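Local coordinates for DNA translocase coupling protein (Clostridium perfringens, PDB 6O1W) that probably binds ATP and DNA as the membrane-anchored coupling translocase of plasmid conjugation, this chain holding its FtsK/SpoIIIE-type ATPase domain, at residues P130-G136 / N273-Q279; P295-G300 / R326-G332; W151-K155 / H348-I354; L146-L150 / E170-Y175. All coordinates share one frame. Residue numbers count along the deposited sequence, not the author numbering.

Interaction 1. Residues P130-G136 / N273-Q279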
loop_
_atom_site.group_PDB
_atom_site.type_symbol
_atom_site.label_atom_id
_atom_site.label_comp_id
_atom_site.label_asym_id
_atom_site.label_seq_id
_atom_site.Cartn_x
_atom_site.Cartn_y
_atom_site.Cartn_z
ATOM N N PRO A 130 -10.928 8.501 1.900
ATOM C CA PRO A 130 -10.294 9.220 3.022
ATOM C C PRO A 130 -9.295 8.475 3.896
ATOM O O PRO A 130 -8.570 9.145 4.647
ATOM C CB PRO A 130 -11.496 9.686 3.864
ATOM C CG PRO A 130 -12.590 8.699 3.560
ATOM C CD PRO A 130 -12.378 8.287 2.135
ATOM N N HIS A 131 -9.272 7.129 3.853
ATOM C CA HIS A 131 -8.374 6.356 4.710
ATOM C C HIS A 131 -7.526 5.373 3.933
ATOM O O HIS A 131 -7.947 4.859 2.892
ATOM C CB HIS A 131 -9.144 5.674 5.856
ATOM C CG HIS A 131 -10.115 6.590 6.531
ATOM N ND1 HIS A 131 -9.692 7.737 7.193
ATOM C CD2 HIS A 131 -11.465 6.536 6.569
ATOM C CE1 HIS A 131 -10.795 8.325 7.631
ATOM N NE2 HIS A 131 -11.887 7.644 7.279
ATOM N N ILE A 132 -6.317 5.140 4.429
ATOM C CA ILE A 132 -5.306 4.293 3.791
ATOM C C ILE A 132 -4.767 3.255 4.776
ATOM O O ILE A 132 -4.430 3.586 5.919
ATOM C CB ILE A 132 -4.138 5.191 3.289
ATOM C CG1 ILE A 132 -4.641 6.241 2.265
ATOM C CG2 ILE A 132 -2.959 4.347 2.743
ATOM C CD1 ILE A 132 -3.647 7.343 1.857
ATOM N N LEU A 133 -4.632 2.027 4.307
ATOM C CA LEU A 133 -4.015 0.970 5.085
ATOM C C LEU A 133 -2.799 0.504 4.266
ATOM O O LEU A 133 -2.937 0.149 3.074
ATOM C CB LEU A 133 -5.010 -0.185 5.317
ATOM C CG LEU A 133 -4.439 -1.419 6.085
ATOM C CD1 LEU A 133 -4.507 -1.208 7.570
ATOM C CD2 LEU A 133 -5.247 -2.680 5.782
ATOM N N SER A 134 -1.622 0.534 4.888
ATOM C CA SER A 134 -0.371 0.124 4.249
ATOM C C SER A 134 0.168 -1.073 4.999
ATOM O O SER A 134 0.431 -0.973 6.201
ATOM C CB SER A 134 0.626 1.288 4.198
ATOM O OG SER A 134 1.890 0.903 3.679
ATOM N N ALA A 135 0.248 -2.235 4.303
ATOM C CA ALA A 135 0.678 -3.487 4.887
ATOM C C ALA A 135 1.932 -4.038 4.253
ATOM O O ALA A 135 2.069 -4.013 3.043
ATOM C CB ALA A 135 -0.433 -4.515 4.819
ATOM N N GLY A 136 2.830 -4.547 5.081
ATOM C CA GLY A 136 4.093 -5.098 4.609
ATOM C C GLY A 136 4.986 -5.573 5.733
ATOM O O GLY A 136 4.828 -5.135 6.877
ATOM N N ASN A 273 -8.301 12.212 8.269
ATOM C CA ASN A 273 -7.782 11.057 7.547
ATOM C C ASN A 273 -6.892 10.125 8.359
ATOM O O ASN A 273 -5.962 10.561 9.037
ATOM C CB ASN A 273 -7.050 11.521 6.278
ATOM C CG ASN A 273 -7.837 12.552 5.503
ATOM O OD1 ASN A 273 -7.490 13.714 5.475
ATOM N ND2 ASN A 273 -8.922 12.158 4.873
ATOM N N LEU A 274 -7.195 8.828 8.282
ATOM C CA LEU A 274 -6.424 7.778 8.968
ATOM C C LEU A 274 -5.451 7.121 7.999
ATOM O O LEU A 274 -5.882 6.691 6.927
ATOM C CB LEU A 274 -7.367 6.713 9.563
ATOM C CG LEU A 274 -8.257 7.188 10.698
ATOM C CD1 LEU A 274 -9.405 6.218 10.943
ATOM C CD2 LEU A 274 -7.460 7.417 11.972
ATOM N N CYS A 275 -4.157 7.078 8.356
ATOM C CA CYS A 275 -3.085 6.422 7.594
ATOM C C CYS A 275 -2.550 5.363 8.516
ATOM O O CYS A 275 -1.872 5.678 9.508
ATOM C CB CYS A 275 -1.990 7.399 7.162
ATOM S SG CYS A 275 -2.526 8.619 5.935
ATOM N N ILE A 276 -2.915 4.106 8.232
ATOM C CA ILE A 276 -2.619 2.964 9.095
ATOM C C ILE A 276 -1.567 2.013 8.535
ATOM O O ILE A 276 -1.702 1.533 7.416
ATOM C CB ILE A 276 -3.924 2.183 9.411
ATOM C CG1 ILE A 276 -5.089 3.106 9.816
ATOM C CG2 ILE A 276 -3.671 1.100 10.473
ATOM C CD1 ILE A 276 -6.458 2.470 9.663
ATOM N N GLY A 277 -0.582 1.681 9.361
ATOM C CA GLY A 277 0.424 0.680 9.040
ATOM C C GLY A 277 0.110 -0.633 9.736
ATOM O O GLY A 277 -0.385 -0.644 10.875
ATOM N N VAL A 278 0.351 -1.751 9.037
ATOM C CA VAL A 278 0.169 -3.110 9.555
ATOM C C VAL A 278 1.355 -3.985 9.126
ATOM O O VAL A 278 1.621 -4.146 7.934
ATOM C CB VAL A 278 -1.199 -3.776 9.225
ATOM C CG1 VAL A 278 -2.305 -3.277 10.130
ATOM C CG2 VAL A 278 -1.597 -3.563 7.784
ATOM N N GLN A 279 2.057 -4.554 10.089
ATOM C CA GLN A 279 3.190 -5.418 9.755
ATOM C C GLN A 279 2.788 -6.890 9.465
ATOM O O GLN A 279 3.364 -7.544 8.573
ATOM C CB GLN A 279 4.233 -5.367 10.867
ATOM C CG GLN A 279 5.557 -5.968 10.448
ATOM C CD GLN A 279 6.384 -6.241 11.655
ATOM O OE1 GLN A 279 6.441 -7.376 12.145
ATOM N NE2 GLN A 279 7.015 -5.197 12.171
#
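Strands 132-135 and 273-278 run side by side in parallel, axes 4.7 Å apart at an angle of 19°. Five backbone hydrogen bonds join them, from Ile132 N to Leu274 O (3.0 Å) through Ile276 N to Ile132 O, Ser134 N to Ile276 O and Val278 N to Ser134 O, ending with Gly136 N to Val278 O (3.1 Å). On one face the end of Leu133 fills the groove between two branched neighbours, its CD1 lying 3.8 Å from Ile276 CG2 and 3.7 Å from Val278 CG2. Small Ala135 lets Val278 close in, with CB to CG2 at 3.3 Å. The other face is filled less tightly: Ile132 CD1 lies 4.4 Å from Cys275 SG, and Gly277, lacking a side chain, leaves a hollow beside Ser134. At the N-terminal end His131 ND1 accepts a bond from Leu274 N (2.9 Å) while Leu274 CD1 rests over the imidazole face; Asn273 ND2 hydrogen-bonds Pro130 O (3.0 Å), and its OD1 accepts from Arg228. Gly136 opens the predicted ATP-binding P-loop. Helix 142-155 packs on the Ile132/Ser134/Cys275 face, Leu146 settling over Gly277 and Ser134, while strands 296-299 and 229-233 continue the sheet on either side.

Interaction 2. Residues P295-G300 / R326-G332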
loop_
_atom_site.group_PDB
_atom_site.type_symbol
_atom_site.label_atom_id
_atom_site.label_comp_id
_atom_site.label_asym_id
_atom_site.label_seq_id
_atom_site.Cartn_x
_atom_site.Cartn_y
_atom_site.Cartn_z
ATOM N N PRO A 295 -10.846 2.408 2.386
ATOM C CA PRO A 295 -10.870 1.992 0.969
ATOM C C PRO A 295 -9.530 1.802 0.268
ATOM O O PRO A 295 -9.480 1.009 -0.658
ATOM C CB PRO A 295 -11.684 3.104 0.289
ATOM C CG PRO A 295 -11.444 4.301 1.139
ATOM C CD PRO A 295 -11.349 3.794 2.543
ATOM N N VAL A 296 -8.478 2.561 0.644
ATOM C CA VAL A 296 -7.189 2.433 -0.027
ATOM C C VAL A 296 -6.355 1.356 0.659
ATOM O O VAL A 296 -6.153 1.422 1.872
ATOM C CB VAL A 296 -6.399 3.772 -0.088
ATOM C CG1 VAL A 296 -5.061 3.574 -0.778
ATOM C CG2 VAL A 296 -7.203 4.880 -0.774
ATOM N N ARG A 297 -5.860 0.376 -0.120
ATOM C CA ARG A 297 -4.972 -0.652 0.414
ATOM C C ARG A 297 -3.686 -0.617 -0.362
ATOM O O ARG A 297 -3.674 -0.637 -1.608
ATOM C CB ARG A 297 -5.563 -2.069 0.329
ATOM C CG ARG A 297 -7.024 -2.191 0.726
ATOM C CD ARG A 297 -7.256 -2.123 2.226
ATOM N NE ARG A 297 -8.680 -1.916 2.488
ATOM C CZ ARG A 297 -9.600 -2.864 2.363
ATOM N NH1 ARG A 297 -9.249 -4.108 2.037
ATOM N NH2 ARG A 297 -10.877 -2.580 2.547
ATOM N N ILE A 298 -2.604 -0.578 0.379
ATOM C CA ILE A 298 -1.259 -0.649 -0.150
ATOM C C ILE A 298 -0.690 -1.908 0.487
ATOM O O ILE A 298 -0.658 -2.011 1.709
ATOM C CB ILE A 298 -0.430 0.641 0.078
ATOM C CG1 ILE A 298 -1.054 1.823 -0.704
ATOM C CG2 ILE A 298 0.998 0.420 -0.400
ATOM C CD1 ILE A 298 -0.734 3.233 -0.154
ATOM N N CYS A 299 -0.334 -2.905 -0.336
ATOM C CA CYS A 299 0.145 -4.182 0.176
ATOM C C CYS A 299 1.488 -4.613 -0.397
ATOM O O CYS A 299 1.670 -4.639 -1.616
ATOM C CB CYS A 299 -0.913 -5.260 -0.018
ATOM S SG CYS A 299 -0.626 -6.758 0.964
ATOM N N GLY A 300 2.417 -4.941 0.496
ATOM C CA GLY A 300 3.733 -5.439 0.133
ATOM C C GLY A 300 3.644 -6.924 -0.157
ATOM O O GLY A 300 2.564 -7.514 -0.130
ATOM N N ARG A 326 8.367 -2.278 -3.902
ATOM C CA ARG A 326 7.380 -2.714 -4.894
ATOM C C ARG A 326 6.103 -3.154 -4.165
ATOM O O ARG A 326 6.151 -3.972 -3.248
ATOM C CB ARG A 326 7.952 -3.827 -5.771
ATOM C CG ARG A 326 7.062 -4.208 -6.951
ATOM C CD ARG A 326 6.852 -3.055 -7.913
ATOM N NE ARG A 326 8.086 -2.571 -8.544
ATOM C CZ ARG A 326 8.764 -3.213 -9.497
ATOM N NH1 ARG A 326 8.368 -4.409 -9.912
ATOM N NH2 ARG A 326 9.837 -2.659 -10.045
ATOM N N PHE A 327 4.971 -2.570 -4.531
ATOM C CA PHE A 327 3.726 -2.862 -3.821
ATOM C C PHE A 327 2.584 -3.081 -4.752
ATOM O O PHE A 327 2.680 -2.738 -5.930
ATOM C CB PHE A 327 3.369 -1.624 -2.936
ATOM C CG PHE A 327 4.148 -1.493 -1.659
ATOM C CD1 PHE A 327 5.403 -0.907 -1.650
ATOM C CD2 PHE A 327 3.644 -1.996 -0.466
ATOM C CE1 PHE A 327 6.153 -0.852 -0.472
ATOM C CE2 PHE A 327 4.379 -1.915 0.718
ATOM C CZ PHE A 327 5.634 -1.364 0.706
ATOM N N LEU A 328 1.465 -3.569 -4.183
ATOM C CA LEU A 328 0.141 -3.607 -4.797
ATOM C C LEU A 328 -0.716 -2.459 -4.229
ATOM O O LEU A 328 -0.730 -2.197 -3.025
ATOM C CB LEU A 328 -0.582 -4.936 -4.570
ATOM C CG LEU A 328 0.087 -6.167 -5.214
ATOM C CD1 LEU A 328 -0.605 -7.397 -4.794
ATOM C CD2 LEU A 328 0.085 -6.066 -6.727
ATOM N N PHE A 329 -1.444 -1.807 -5.104
ATOM C CA PHE A 329 -2.387 -0.743 -4.773
ATOM C C PHE A 329 -3.775 -1.268 -5.124
ATOM O O PHE A 329 -4.016 -1.674 -6.259
ATOM C CB PHE A 329 -2.105 0.524 -5.604
ATOM C CG PHE A 329 -3.050 1.680 -5.333
ATOM C CD1 PHE A 329 -2.816 2.562 -4.286
ATOM C CD2 PHE A 329 -4.155 1.910 -6.158
ATOM C CE1 PHE A 329 -3.670 3.644 -4.060
ATOM C CE2 PHE A 329 -4.989 3.014 -5.948
ATOM C CZ PHE A 329 -4.757 3.861 -4.887
ATOM N N LYS A 330 -4.691 -1.192 -4.173
ATOM C CA LYS A 330 -6.079 -1.560 -4.382
ATOM C C LYS A 330 -7.003 -0.444 -3.859
ATOM O O LYS A 330 -6.896 -0.042 -2.700
ATOM C CB LYS A 330 -6.397 -2.920 -3.737
ATOM C CG LYS A 330 -7.843 -3.336 -3.940
ATOM C CD LYS A 330 -8.140 -4.747 -3.527
ATOM C CE LYS A 330 -9.360 -5.234 -4.270
ATOM N NZ LYS A 330 -10.288 -5.996 -3.392
ATOM N N LEU A 331 -7.858 0.080 -4.739
ATOM C CA LEU A 331 -8.909 1.071 -4.462
ATOM C C LEU A 331 -10.090 0.640 -5.299
ATOM O O LEU A 331 -10.061 0.751 -6.520
ATOM C CB LEU A 331 -8.505 2.524 -4.792
ATOM C CG LEU A 331 -9.594 3.613 -4.554
ATOM C CD1 LEU A 331 -10.213 3.523 -3.198
ATOM C CD2 LEU A 331 -9.020 4.987 -4.709
ATOM N N GLY A 332 -11.103 0.122 -4.643
ATOM C CA GLY A 332 -12.256 -0.429 -5.332
ATOM C C GLY A 332 -11.956 -1.864 -5.725
ATOM O O GLY A 332 -11.278 -2.585 -4.982
HETATM O O HOH W 1 -11.374 -0.441 -1.860
#
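Pro295 leads into the strand and meets the far end of its partner: its CB lies 3.8 Å from Leu331 CD1, and water 1 donates to Pro295 O (2.7 Å) while accepting from Gly332 N (2.9 Å). Val296 turns to the face it shares with Phe329 and Leu331, its CG1 3.6 Å from Phe329 CE1. Arg297 and Lys330 form a hydrogen-bonded antiparallel pair, N to O 2.8 Å in both directions. Their side chains start together, CB to CB 4.2 Å, then lead away to carbonyls at the end of helix 305-312: Arg297 NH1 to Val311 O, Lys330 NZ to Leu312 O. Here the central mixed sheet of the P-loop NTPase domain changes sense, because strand 296-299 is parallel to 132-135 but antiparallel to 326-331. Ile298, a non-hydrogen-bonded partner of Phe329, reaches two aromatic rings, with CG2 3.6 Å from Phe327 CD2 and CG1 4.1 Å from Phe329 CD1; Phe329 also touches a bound glucose. Cys299 repeats the paired bonding with Leu328, again 2.8 Å both ways. At Gly300 the Phe327 ring comes close, CD2 3.3 Å from Gly300 N, leaving little room for a side chain; Phe327 also lies near Gly141 and Ala340, which contact ATP in another structure of this protein.

Interaction 3. Residues W151-K155 / H348-I354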
loop_
_atom_site.group_PDB
_atom_site.type_symbol
_atom_site.label_atom_id
_atom_site.label_comp_id
_atom_site.label_asym_id
_atom_site.label_seq_id
_atom_site.Cartn_x
_atom_site.Cartn_y
_atom_site.Cartn_z
ATOM N N TRP A 151 4.228 13.891 4.937
ATOM C CA TRP A 151 5.030 15.021 4.463
ATOM C C TRP A 151 4.247 15.889 3.459
ATOM O O TRP A 151 4.184 17.108 3.607
ATOM C CB TRP A 151 6.325 14.487 3.822
ATOM C CG TRP A 151 7.150 15.582 3.216
ATOM C CD1 TRP A 151 7.327 15.832 1.885
ATOM C CD2 TRP A 151 7.767 16.678 3.919
ATOM N NE1 TRP A 151 8.113 16.952 1.716
ATOM C CE2 TRP A 151 8.384 17.501 2.950
ATOM C CE3 TRP A 151 7.907 17.008 5.282
ATOM C CZ2 TRP A 151 9.129 18.636 3.294
ATOM C CZ3 TRP A 151 8.630 18.146 5.624
ATOM C CH2 TRP A 151 9.221 18.952 4.635
ATOM N N GLN A 152 3.597 15.243 2.490
ATOM C CA GLN A 152 2.775 15.888 1.469
ATOM C C GLN A 152 1.646 16.698 2.095
ATOM O O GLN A 152 1.503 17.879 1.773
ATOM C CB GLN A 152 2.234 14.854 0.460
ATOM C CG GLN A 152 3.360 14.256 -0.392
ATOM C CD GLN A 152 2.908 13.187 -1.352
ATOM O OE1 GLN A 152 3.275 12.018 -1.264
ATOM N NE2 GLN A 152 2.107 13.562 -2.288
ATOM N N LEU A 153 0.916 16.091 3.049
ATOM C CA LEU A 153 -0.166 16.758 3.763
ATOM C C LEU A 153 0.318 17.872 4.682
ATOM O O LEU A 153 -0.353 18.898 4.766
ATOM C CB LEU A 153 -1.050 15.759 4.506
ATOM C CG LEU A 153 -1.751 14.778 3.573
ATOM C CD1 LEU A 153 -2.444 13.683 4.364
ATOM C CD2 LEU A 153 -2.689 15.521 2.588
ATOM N N LEU A 154 1.483 17.696 5.335
ATOM C CA LEU A 154 2.079 18.748 6.184
ATOM C C LEU A 154 2.443 19.967 5.309
ATOM O O LEU A 154 2.296 21.106 5.749
ATOM C CB LEU A 154 3.356 18.223 6.886
ATOM C CG LEU A 154 3.151 17.267 8.069
ATOM C CD1 LEU A 154 4.461 16.801 8.608
ATOM C CD2 LEU A 154 2.332 17.924 9.195
ATOM N N LYS A 155 2.884 19.710 4.057
ATOM C CA LYS A 155 3.229 20.733 3.051
ATOM C C LYS A 155 1.985 21.413 2.513
ATOM O O LYS A 155 2.101 22.494 1.972
ATOM C CB LYS A 155 4.034 20.114 1.871
ATOM C CG LYS A 155 5.493 19.802 2.191
ATOM C CD LYS A 155 6.364 21.054 2.148
ATOM C CE LYS A 155 6.912 21.365 0.780
ATOM N NZ LYS A 155 7.286 22.796 0.670
ATOM N N HIS A 348 14.697 13.939 3.443
ATOM C CA HIS A 348 13.461 14.454 2.881
ATOM C C HIS A 348 12.551 15.162 3.865
ATOM O O HIS A 348 11.746 15.981 3.438
ATOM C CB HIS A 348 12.711 13.319 2.151
ATOM C CG HIS A 348 13.485 12.728 1.012
ATOM N ND1 HIS A 348 13.666 11.364 0.899
ATOM C CD2 HIS A 348 14.151 13.345 0.005
ATOM C CE1 HIS A 348 14.403 11.184 -0.187
ATOM N NE2 HIS A 348 14.731 12.354 -0.752
ATOM N N PHE A 349 12.672 14.874 5.168
ATOM C CA PHE A 349 11.813 15.463 6.190
ATOM C C PHE A 349 12.491 16.697 6.759
ATOM O O PHE A 349 13.447 16.571 7.516
ATOM C CB PHE A 349 11.453 14.416 7.277
ATOM C CG PHE A 349 10.510 14.969 8.318
ATOM C CD1 PHE A 349 9.163 15.148 8.034
ATOM C CD2 PHE A 349 10.979 15.350 9.572
ATOM C CE1 PHE A 349 8.303 15.709 8.976
ATOM C CE2 PHE A 349 10.115 15.924 10.518
ATOM C CZ PHE A 349 8.791 16.112 10.205
ATOM N N ILE A 350 12.047 17.883 6.326
ATOM C CA ILE A 350 12.638 19.176 6.699
ATOM C C ILE A 350 11.624 19.979 7.513
ATOM O O ILE A 350 10.760 20.642 6.938
ATOM C CB ILE A 350 13.207 19.922 5.442
ATOM C CG1 ILE A 350 14.121 18.987 4.614
ATOM C CG2 ILE A 350 13.957 21.210 5.844
ATOM C CD1 ILE A 350 14.246 19.320 3.131
ATOM N N PRO A 351 11.668 19.852 8.862
ATOM C CA PRO A 351 10.637 20.490 9.703
ATOM C C PRO A 351 10.466 22.000 9.539
ATOM O O PRO A 351 9.345 22.499 9.659
ATOM C CB PRO A 351 11.067 20.128 11.132
ATOM C CG PRO A 351 11.929 18.958 10.998
ATOM C CD PRO A 351 12.601 19.042 9.675
ATOM N N ASN A 352 11.573 22.723 9.286
ATOM C CA ASN A 352 11.571 24.181 9.138
ATOM C C ASN A 352 10.757 24.650 7.931
ATOM O O ASN A 352 10.145 25.708 8.025
ATOM C CB ASN A 352 12.991 24.779 9.149
ATOM C CG ASN A 352 14.069 23.970 8.450
ATOM O OD1 ASN A 352 14.551 24.349 7.375
ATOM N ND2 ASN A 352 14.498 22.854 9.060
ATOM N N LYS A 353 10.665 23.850 6.852
ATOM C CA LYS A 353 9.804 24.190 5.710
ATOM C C LYS A 353 8.311 24.230 6.129
ATOM O O LYS A 353 7.583 25.116 5.684
ATOM C CB LYS A 353 10.001 23.227 4.538
ATOM C CG LYS A 353 11.301 23.419 3.775
ATOM C CD LYS A 353 11.490 22.293 2.751
ATOM C CE LYS A 353 12.269 22.724 1.538
ATOM N NZ LYS A 353 12.460 21.599 0.589
ATOM N N ILE A 354 7.885 23.317 7.026
ATOM C CA ILE A 354 6.512 23.240 7.542
ATOM C C ILE A 354 6.191 24.371 8.507
ATOM O O ILE A 354 5.079 24.915 8.471
ATOM C CB ILE A 354 6.200 21.839 8.174
ATOM C CG1 ILE A 354 6.503 20.684 7.206
ATOM C CG2 ILE A 354 4.772 21.756 8.737
ATOM C CD1 ILE A 354 5.881 20.789 5.810
#
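Trp151, with chi1 t, extends its indole from helix 142-155 into the bend between helices 345-348 and 351-356. The ring is sandwiched: His348 O lies over one face, 3.7 Å from Trp151 CE2, and Ile354 approaches the other, its CD1 an off-centre CH-pi contact 4.2 Å from the six-membered-ring centroid. At the rim, Trp151 CH2 meets Ile350 O at 3.2 Å. With chi1 and chi2 both m, Ile354 brings CD1 within 3.8 Å of Leu154 CB and 3.7 Å of Lys155 CD, the lysine being folded by three successive m angles. Phe349, chi1 t, swings its ring across the helix, CD1 3.6 Å from Trp151 CE3 and CE1 4.0 Å from Leu154 CD1; the two aromatic planes meet obliquely at 69°. Trp151 NE1 donates a hydrogen bond to Asp102 OD1. Segment 348-354 is thus laid against the end of the P-loop helix, whose opposite flank meets strand 111-116, while Phe349 stacks on Tyr175 in the loop before strand 179-182.

Interaction 4. Residues L146-L150 / E170-Y175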
loop_
_atom_site.group_PDB
_atom_site.type_symbol
_atom_site.label_atom_id
_atom_site.label_comp_id
_atom_site.label_asym_id
_atom_site.label_seq_id
_atom_site.Cartn_x
_atom_site.Cartn_y
_atom_site.Cartn_z
ATOM N N LEU A 146 3.748 5.836 4.407
ATOM C CA LEU A 146 2.933 6.620 5.331
ATOM C C LEU A 146 3.580 7.959 5.676
ATOM O O LEU A 146 2.877 8.948 5.736
ATOM C CB LEU A 146 2.673 5.804 6.617
ATOM C CG LEU A 146 1.899 4.485 6.422
ATOM C CD1 LEU A 146 1.636 3.831 7.749
ATOM C CD2 LEU A 146 0.582 4.712 5.671
ATOM N N ARG A 147 4.921 7.986 5.892
ATOM C CA ARG A 147 5.673 9.214 6.214
ATOM C C ARG A 147 5.759 10.149 4.997
ATOM O O ARG A 147 5.778 11.363 5.174
ATOM C CB ARG A 147 7.058 8.891 6.782
ATOM C CG ARG A 147 6.984 8.232 8.164
ATOM C CD ARG A 147 8.367 7.928 8.705
ATOM N NE ARG A 147 8.285 7.102 9.910
ATOM C CZ ARG A 147 8.485 5.788 9.938
ATOM N NH1 ARG A 147 8.810 5.132 8.830
ATOM N NH2 ARG A 147 8.377 5.119 11.079
ATOM N N CYS A 148 5.783 9.574 3.778
ATOM C CA CYS A 148 5.759 10.299 2.494
ATOM C C CYS A 148 4.400 10.998 2.317
ATOM O O CYS A 148 4.352 12.142 1.900
ATOM C CB CYS A 148 6.018 9.330 1.344
ATOM S SG CYS A 148 6.220 10.140 -0.249
ATOM N N ILE A 149 3.300 10.296 2.613
ATOM C CA ILE A 149 1.929 10.840 2.575
ATOM C C ILE A 149 1.827 11.975 3.612
ATOM O O ILE A 149 1.309 13.035 3.297
ATOM C CB ILE A 149 0.885 9.727 2.866
ATOM C CG1 ILE A 149 0.829 8.719 1.676
ATOM C CG2 ILE A 149 -0.528 10.352 3.159
ATOM C CD1 ILE A 149 0.167 7.439 2.005
ATOM N N LEU A 150 2.340 11.737 4.842
ATOM C CA LEU A 150 2.335 12.699 5.944
ATOM C C LEU A 150 3.024 13.993 5.537
ATOM O O LEU A 150 2.470 15.063 5.764
ATOM C CB LEU A 150 3.029 12.078 7.179
ATOM C CG LEU A 150 3.295 12.979 8.393
ATOM C CD1 LEU A 150 1.946 13.580 8.968
ATOM C CD2 LEU A 150 4.067 12.203 9.475
ATOM N N GLU A 170 9.671 5.583 16.327
ATOM C CA GLU A 170 9.365 5.678 14.896
ATOM C C GLU A 170 9.044 7.118 14.479
ATOM O O GLU A 170 9.038 7.401 13.291
ATOM C CB GLU A 170 8.208 4.732 14.518
ATOM C CG GLU A 170 8.470 3.262 14.817
ATOM C CD GLU A 170 9.719 2.705 14.159
ATOM O OE1 GLU A 170 10.728 2.506 14.876
ATOM O OE2 GLU A 170 9.700 2.495 12.925
ATOM N N PHE A 171 8.714 8.004 15.444
ATOM C CA PHE A 171 8.412 9.429 15.204
ATOM C C PHE A 171 9.214 10.259 16.189
ATOM O O PHE A 171 8.712 10.656 17.248
ATOM C CB PHE A 171 6.922 9.738 15.316
ATOM C CG PHE A 171 6.063 9.017 14.315
ATOM C CD1 PHE A 171 6.061 9.396 12.973
ATOM C CD2 PHE A 171 5.214 7.989 14.718
ATOM C CE1 PHE A 171 5.242 8.744 12.047
ATOM C CE2 PHE A 171 4.393 7.342 13.791
ATOM C CZ PHE A 171 4.428 7.712 12.460
ATOM N N GLY A 172 10.485 10.431 15.846
ATOM C CA GLY A 172 11.470 11.141 16.643
ATOM C C GLY A 172 11.146 12.576 16.950
ATOM O O GLY A 172 10.050 13.058 16.651
ATOM N N LEU A 173 12.120 13.274 17.535
ATOM C CA LEU A 173 11.978 14.667 17.993
ATOM C C LEU A 173 11.692 15.666 16.870
ATOM O O LEU A 173 11.061 16.678 17.119
ATOM C CB LEU A 173 13.204 15.098 18.821
ATOM C CG LEU A 173 13.455 14.351 20.138
ATOM C CD1 LEU A 173 14.817 14.694 20.707
ATOM C CD2 LEU A 173 12.365 14.616 21.162
ATOM N N GLU A 174 12.118 15.365 15.649
ATOM C CA GLU A 174 11.877 16.222 14.499
ATOM C C GLU A 174 10.402 16.200 14.099
ATOM O O GLU A 174 9.885 17.248 13.710
ATOM C CB GLU A 174 12.826 15.889 13.341
ATOM C CG GLU A 174 14.301 16.174 13.657
ATOM C CD GLU A 174 14.675 17.598 14.045
ATOM O OE1 GLU A 174 14.628 18.486 13.164
ATOM O OE2 GLU A 174 15.025 17.824 15.226
ATOM N N TYR A 175 9.702 15.036 14.294
ATOM C CA TYR A 175 8.252 14.877 14.055
ATOM C C TYR A 175 7.463 15.655 15.062
ATOM O O TYR A 175 6.436 16.223 14.711
ATOM C CB TYR A 175 7.819 13.406 14.030
ATOM C CG TYR A 175 8.118 12.813 12.682
ATOM C CD1 TYR A 175 7.267 13.035 11.599
ATOM C CD2 TYR A 175 9.330 12.174 12.436
ATOM C CE1 TYR A 175 7.599 12.604 10.317
ATOM C CE2 TYR A 175 9.661 11.714 11.162
ATOM C CZ TYR A 175 8.790 11.931 10.107
ATOM O OH TYR A 175 9.095 11.471 8.856
HETATM O O HOH W 2 10.021 2.572 9.893
#
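Glu170 engages Arg147 of helix 142-155 through both backbone and carboxylate. Its carbonyl O accepts a hydrogen bond from Arg147 NH2 (3.2 Å) and a weak one from Arg147 NE (3.5 Å), its OE2 forms a salt bridge with Arg147 NH2 (3.5 Å), and water 2 links Arg147 NH1 to Glu170 OE2, 3.0 Å from each. Phe171 brings its ring nearer the helix, CE1 4.1 Å from Arg147 NE; with Arg147 CZ 5.4 Å from the ring centroid, any cation-pi attraction is weak. The chain then bulges away through Gly172, Leu173 and Glu174, and returns in a turn marked by a weak bond from Tyr175 N to Gly172 O (3.1 Å). Tyr175 points toward the helix, its CE1 3.7 Å from Leu150 CD2 and its OH 3.6 Å from Arg147 CD; that hydroxyl bonds Asp345. Strands 159-163 and 229-233 lie beneath Leu150 and Phe171. Arg147 sits one helical turn beyond Ser143 of the predicted ATP site and makes a long, weak ion pair with Asp234, whose place at the end of strand 229-233 is consistent with a Walker B motif: a loop packed on the P-loop helix beside the nucleotide site of an FtsK-like motor.

How the interactions relate
Interactions 1 and 2 are buried neighbours in the central sheet: strands 132-135 and 296-299 adjoin, Ala135 N and O probably bonding Ile298 O and Gly300 N, so the four strands form one continuous part of the sheet, passing from parallel to antiparallel pairing. Both depend on regular backbone hydrogen bonds. Interactions 3 and 4 lie farther from the centre of the chain and use successive turns of the same helix, 142-155, relying mainly on side chains: the buried interaction 4 combines an arginine's polar bonds with aromatic packing, whereas the partly buried interaction 3 is mainly aromatic and aliphatic. They touch where Phe349 meets Tyr175. Leu146 and Ile149 tie interaction 4 to the strands of interaction 1.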